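Local coordinates for TT1561 protein (Thermus thermophilus, PDB 1UF3) that is of unknown function but belongs to the calcineurin-like metallophosphoesterase superfamily, binds calcium ions, and is predicted to be a phosphoesterase, at residues 19-24 with 56-61; 158-163 with 168-173. One frame throughout, in Å; residues are numbered along the deposited sequence.

How the contacts relate
From the N terminus, the chain leaves strand 7-12 for helix 18-25, and contact 1 sets this helix beside helix 49-59. The 31 residues between its segments carry helix 27-31, strand 35-39 and the calcium-binding residues G32, D34, K45 and A47, so contact 1 closes a long loop that contributes strand 35-39 to the six-strand sheet. Much later, contact 2 closes a short loop with four residues between its segments, on the way from strand 151-155 into helix 170-179, which leads to strand 183-186 of the other sheet. The contacts follow in series, neither nesting nor crossing. They lie on opposite sides of the chain's centre, and the nearest atoms of contacts 1 and 2 are about 17 Å apart.

Contact 1: residues 19-24 with 56-61; sequences EALEKF and FRILSE
L21 and E22 of helix 18-25 meet I58 of helix 49-59 in an apolar helix-to-helix contact beside the six-strand sheet. The two helices are on the connections from strand 7-12 to 35-39 and from 35-39 to 66-69, successive beta-alpha-beta crossovers of the alpha/beta fold. They come close, with I58 CA 6.1 Å from E22 CA.

The CG2 methyl of I58 does the touching. Chi1 of -83° sets CG1 beside the backbone N and leaves the CG2 branch anti to it, where it reaches two neighbouring residues of the other helix. I58 CG2 lies 3.7 Å from L21 CG and just as far from L21 CD2, the two side chains slanting across each other. On E22 it meets the root of the side chain, I58 CG2 standing 3.8 Å from E22 CA. L21 has CG anti to its own N (chi1 -179°), which carries the CD2 methyl across to the backbone of helix 49-59, 4.5 Å from L59 N.

The rest of E22 runs extended away from I58, its carboxylate in a weak, long ion pair with K26. Its OE1 lies 6.7 Å from E61 OE2, a like charge too distant for a direct contact. Towards the sheet, F24 packs on L9 and T11 of strand 7-12, and L59 on M94 of strand 94-96.

With 207 Å² buried and no hydrogen bond or salt bridge across it, this contact rests on the fit of a leucine, an isoleucine and the aliphatic root of E22, while the acidic groups stay at its margin.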
loop_
_atom_site.group_PDB
_atom_site.type_symbol
_atom_site.label_atom_id
_atom_site.label_comp_id
_atom_site.label_asym_id
_atom_site.label_seq_id
_atom_site.Cartn_x
_atom_site.Cartn_y
_atom_site.Cartn_z
ATOM N N GLU A 19 -11.480 20.478 21.008
ATOM C CA GLU A 19 -11.975 19.122 21.163
ATOM C C GLU A 19 -12.655 18.709 19.868
ATOM O O GLU A 19 -12.521 17.578 19.419
ATOM C CB GLU A 19 -12.948 19.016 22.348
ATOM C CG GLU A 19 -12.303 19.295 23.702
ATOM C CD GLU A 19 -11.086 18.410 23.994
ATOM O OE1 GLU A 19 -11.244 17.170 24.091
ATOM O OE2 GLU A 19 -9.965 18.959 24.131
ATOM N N ALA A 20 -13.392 19.635 19.273
ATOM C CA ALA A 20 -14.071 19.367 18.019
ATOM C C ALA A 20 -13.023 19.191 16.900
ATOM O O ALA A 20 -13.119 18.268 16.085
ATOM C CB ALA A 20 -15.020 20.515 17.690
ATOM N N LEU A 21 -12.028 20.074 16.867
ATOM C CA LEU A 21 -10.966 19.999 15.865
ATOM C C LEU A 21 -10.301 18.634 15.923
ATOM O O LEU A 21 -10.061 18.000 14.889
ATOM C CB LEU A 21 -9.912 21.070 16.112
ATOM C CG LEU A 21 -8.766 21.109 15.100
ATOM C CD1 LEU A 21 -9.319 21.433 13.734
ATOM C CD2 LEU A 21 -7.748 22.159 15.507
ATOM N N GLU A 22 -10.016 18.167 17.133
ATOM C CA GLU A 22 -9.378 16.876 17.270
ATOM C C GLU A 22 -10.255 15.729 16.776
ATOM O O GLU A 22 -9.747 14.773 16.175
ATOM C CB GLU A 22 -8.976 16.603 18.712
ATOM C CG GLU A 22 -8.171 15.325 18.802
ATOM C CD GLU A 22 -7.771 14.964 20.203
ATOM O OE1 GLU A 22 -7.121 15.808 20.866
ATOM O OE2 GLU A 22 -8.100 13.830 20.635
ATOM N N LYS A 23 -11.561 15.803 17.048
ATOM C CA LYS A 23 -12.470 14.750 16.591
ATOM C C LYS A 23 -12.519 14.822 15.062
ATOM O O LYS A 23 -12.545 13.800 14.377
ATOM C CB LYS A 23 -13.882 14.956 17.160
ATOM C CG LYS A 23 -14.014 14.749 18.679
ATOM C CD LYS A 23 -15.390 15.232 19.162
ATOM C CE LYS A 23 -15.628 14.976 20.649
ATOM N NZ LYS A 23 -15.973 13.559 20.954
ATOM N N PHE A 24 -12.521 16.048 14.549
ATOM C CA PHE A 24 -12.560 16.314 13.111
ATOM C C PHE A 24 -11.349 15.658 12.439
ATOM O O PHE A 24 -11.486 14.942 11.451
ATOM C CB PHE A 24 -12.543 17.826 12.861
ATOM C CG PHE A 24 -12.461 18.211 11.399
ATOM C CD1 PHE A 24 -13.546 18.020 10.548
ATOM C CD2 PHE A 24 -11.286 18.742 10.875
ATOM C CE1 PHE A 24 -13.469 18.349 9.184
ATOM C CE2 PHE A 24 -11.190 19.081 9.509
ATOM C CZ PHE A 24 -12.289 18.881 8.662
ATOM N N PHE A 56 -2.824 24.281 15.456
ATOM C CA PHE A 56 -2.002 23.672 14.405
ATOM C C PHE A 56 -1.344 22.351 14.798
ATOM O O PHE A 56 -1.186 21.445 13.969
ATOM C CB PHE A 56 -0.968 24.687 13.949
ATOM C CG PHE A 56 -1.557 25.799 13.140
ATOM C CD1 PHE A 56 -1.164 27.105 13.334
ATOM C CD2 PHE A 56 -2.519 25.524 12.162
ATOM C CE1 PHE A 56 -1.709 28.136 12.578
ATOM C CE2 PHE A 56 -3.065 26.552 11.401
ATOM C CZ PHE A 56 -2.659 27.860 11.612
ATOM N N ARG A 57 -0.985 22.211 16.068
ATOM C CA ARG A 57 -0.379 20.968 16.530
ATOM C C ARG A 57 -1.381 19.824 16.357
ATOM O O ARG A 57 -1.028 18.716 15.928
ATOM C CB ARG A 57 0.017 21.099 18.001
ATOM C CG ARG A 57 0.710 19.880 18.549
ATOM C CD ARG A 57 2.153 20.183 18.925
ATOM N NE ARG A 57 2.894 18.943 19.173
ATOM C CZ ARG A 57 4.197 18.874 19.427
ATOM N NH1 ARG A 57 4.931 19.982 19.477
ATOM N NH2 ARG A 57 4.768 17.690 19.620
ATOM N N ILE A 58 -2.635 20.098 16.707
ATOM C CA ILE A 58 -3.704 19.112 16.587
ATOM C C ILE A 58 -4.010 18.837 15.110
ATOM O O ILE A 58 -4.165 17.692 14.724
ATOM C CB ILE A 58 -4.997 19.608 17.322
ATOM C CG1 ILE A 58 -4.875 19.286 18.814
ATOM C CG2 ILE A 58 -6.265 18.965 16.721
ATOM C CD1 ILE A 58 -5.798 20.105 19.700
ATOM N N LEU A 59 -4.066 19.882 14.291
ATOM C CA LEU A 59 -4.353 19.704 12.863
ATOM C C LEU A 59 -3.244 18.918 12.170
ATOM O O LEU A 59 -3.509 18.117 11.272
ATOM C CB LEU A 59 -4.498 21.052 12.183
ATOM C CG LEU A 59 -5.453 21.228 11.001
ATOM C CD1 LEU A 59 -4.969 22.418 10.211
ATOM C CD2 LEU A 59 -5.529 20.007 10.128
ATOM N N SER A 60 -2.006 19.142 12.618
ATOM C CA SER A 60 -0.823 18.480 12.055
ATOM C C SER A 60 -0.843 16.959 12.190
ATOM O O SER A 60 -0.144 16.259 11.451
ATOM C CB SER A 60 0.459 19.033 12.706
ATOM O OG SER A 60 0.679 18.428 13.982
ATOM N N GLU A 61 -1.644 16.437 13.115
ATOM C CA GLU A 61 -1.737 14.991 13.311
ATOM C C GLU A 61 -2.341 14.241 12.109
ATOM O O GLU A 61 -2.126 13.036 11.935
ATOM C CB GLU A 61 -2.581 14.689 14.553
ATOM C CG GLU A 61 -2.006 15.266 15.850
ATOM C CD GLU A 61 -1.219 14.244 16.641
ATOM O OE1 GLU A 61 -0.405 13.511 16.025
ATOM O OE2 GLU A 61 -1.408 14.177 17.878
#

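Contact 2: residues 158-163 with 168-173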
loop_
_atom_site.group_PDB
_atom_site.type_symbol
_atom_site.label_atom_id
_atom_site.label_comp_id
_atom_site.label_asym_id
_atom_site.label_seq_id
_atom_site.Cartn_x
_atom_site.Cartn_y
_atom_site.Cartn_z
HETATM N N MSE A 158 -19.206 34.480 1.896
HETATM C CA MSE A 158 -20.085 33.778 0.958
HETATM C C MSE A 158 -20.447 34.618 -0.252
HETATM O O MSE A 158 -20.629 35.831 -0.146
HETATM C CB MSE A 158 -21.393 33.396 1.633
HETATM C CG MSE A 158 -21.329 32.250 2.572
HETATM SE SE MSE A 158 -23.112 31.506 2.745
HETATM C CE MSE A 158 -23.430 31.095 0.892
ATOM N N PRO A 159 -20.566 33.983 -1.425
ATOM C CA PRO A 159 -20.929 34.743 -2.624
ATOM C C PRO A 159 -22.453 34.918 -2.671
ATOM O O PRO A 159 -23.199 34.153 -2.063
ATOM C CB PRO A 159 -20.434 33.855 -3.755
ATOM C CG PRO A 159 -20.693 32.484 -3.204
ATOM C CD PRO A 159 -20.183 32.605 -1.783
ATOM N N TYR A 160 -22.908 35.945 -3.368
ATOM C CA TYR A 160 -24.335 36.169 -3.506
ATOM C C TYR A 160 -24.840 35.042 -4.389
ATOM O O TYR A 160 -24.267 34.796 -5.456
ATOM C CB TYR A 160 -24.591 37.483 -4.210
ATOM C CG TYR A 160 -26.000 37.577 -4.725
ATOM C CD1 TYR A 160 -27.043 37.931 -3.871
ATOM C CD2 TYR A 160 -26.292 37.310 -6.065
ATOM C CE1 TYR A 160 -28.354 38.031 -4.332
ATOM C CE2 TYR A 160 -27.607 37.402 -6.546
ATOM C CZ TYR A 160 -28.634 37.768 -5.668
ATOM O OH TYR A 160 -29.935 37.882 -6.111
ATOM N N HIS A 161 -25.902 34.372 -3.953
ATOM C CA HIS A 161 -26.479 33.252 -4.693
ATOM C C HIS A 161 -27.899 33.043 -4.181
ATOM O O HIS A 161 -28.102 32.720 -3.007
ATOM C CB HIS A 161 -25.661 31.975 -4.452
ATOM C CG HIS A 161 -26.060 30.821 -5.321
ATOM N ND1 HIS A 161 -27.215 30.099 -5.122
ATOM C CD2 HIS A 161 -25.465 30.282 -6.413
ATOM C CE1 HIS A 161 -27.319 29.167 -6.053
ATOM N NE2 HIS A 161 -26.271 29.256 -6.850
ATOM N N LYS A 162 -28.874 33.214 -5.069
ATOM C CA LYS A 162 -30.276 33.062 -4.700
ATOM C C LYS A 162 -30.556 31.741 -3.987
ATOM O O LYS A 162 -31.495 31.636 -3.195
ATOM C CB LYS A 162 -31.166 33.217 -5.943
ATOM C CG LYS A 162 -31.067 34.598 -6.592
ATOM C CD LYS A 162 -32.301 34.927 -7.440
ATOM C CE LYS A 162 -32.227 36.349 -8.003
ATOM N NZ LYS A 162 -33.469 36.744 -8.745
ATOM N N GLY A 163 -29.733 30.734 -4.251
ATOM C CA GLY A 163 -29.923 29.459 -3.591
ATOM C C GLY A 163 -29.281 29.412 -2.209
ATOM O O GLY A 163 -29.952 29.080 -1.239
ATOM N N GLY A 168 -25.502 37.464 0.162
ATOM C CA GLY A 168 -24.084 37.218 -0.043
ATOM C C GLY A 168 -23.424 38.312 -0.856
ATOM O O GLY A 168 -24.085 39.213 -1.373
ATOM N N SER A 169 -22.110 38.229 -0.996
ATOM C CA SER A 169 -21.369 39.241 -1.736
ATOM C C SER A 169 -21.423 39.061 -3.250
ATOM O O SER A 169 -21.176 37.970 -3.763
ATOM C CB SER A 169 -19.904 39.252 -1.277
ATOM O OG SER A 169 -19.089 39.935 -2.207
ATOM N N HIS A 170 -21.750 40.136 -3.957
ATOM C CA HIS A 170 -21.789 40.110 -5.418
ATOM C C HIS A 170 -20.350 40.128 -5.955
ATOM O O HIS A 170 -20.056 39.583 -7.029
ATOM C CB HIS A 170 -22.565 41.325 -5.942
ATOM C CG HIS A 170 -24.039 41.251 -5.680
ATOM N ND1 HIS A 170 -24.919 40.634 -6.544
ATOM C CD2 HIS A 170 -24.774 41.658 -4.620
ATOM C CE1 HIS A 170 -26.134 40.662 -6.026
ATOM N NE2 HIS A 170 -26.074 41.276 -4.857
ATOM N N GLU A 171 -19.455 40.765 -5.215
ATOM C CA GLU A 171 -18.064 40.818 -5.650
ATOM C C GLU A 171 -17.440 39.425 -5.621
ATOM O O GLU A 171 -16.722 39.028 -6.546
ATOM C CB GLU A 171 -17.246 41.748 -4.751
ATOM C CG GLU A 171 -16.958 43.097 -5.360
ATOM C CD GLU A 171 -18.157 43.977 -5.358
ATOM O OE1 GLU A 171 -19.001 43.785 -4.455
ATOM O OE2 GLU A 171 -18.250 44.857 -6.238
ATOM N N VAL A 172 -17.697 38.688 -4.550
ATOM C CA VAL A 172 -17.149 37.348 -4.442
ATOM C C VAL A 172 -17.744 36.481 -5.552
ATOM O O VAL A 172 -17.042 35.680 -6.173
ATOM C CB VAL A 172 -17.441 36.746 -3.067
ATOM C CG1 VAL A 172 -17.091 35.278 -3.055
ATOM C CG2 VAL A 172 -16.622 37.492 -2.007
ATOM N N ALA A 173 -19.038 36.651 -5.805
ATOM C CA ALA A 173 -19.705 35.904 -6.857
ATOM C C ALA A 173 -18.993 36.228 -8.165
ATOM O O ALA A 173 -18.758 35.341 -8.994
ATOM C CB ALA A 173 -21.172 36.312 -6.943
#
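Y160 and H170 form an offset stack, ring centroids 4.0 Å apart and planes at 23°. H170 CE1 lies over the centre of the tyrosine ring, 3.4 Å from Y160 CG, while Y160 CB sits over the imidazole face. Both side chains point the same way; chi1 of 164° swings the phenol alongside H170, and its OH is hydrogen-bonded to E166 OE2. An alanine in place of Y160 would keep the backbone bonds but is likely to leave the H170 ring without its stacking partner, free to turn, and E166 without the phenol's bond.

Backbone bonds hold the stack's base. S169 N donates almost straight to M158 O (2.9 Å), and Y160 N donates to S169 O (2.7 Å) from above the carbonyl plane. A173 N, one turn into the helix, reaches S169 O from the opposite face at 3.2 Å. Behind them P159 CB packs 3.7 Å from V172 CG1, and P159 also rests on V186 of strand 183-186.

S169 is the N-cap of helix 170-179, its OG accepting from V172 N at 3.0 Å. With its O taken by Y160 N and A173 N, S169 serves both loop and helix, fastening the helix start to the chain after strand 151-155, away from the calcium sites.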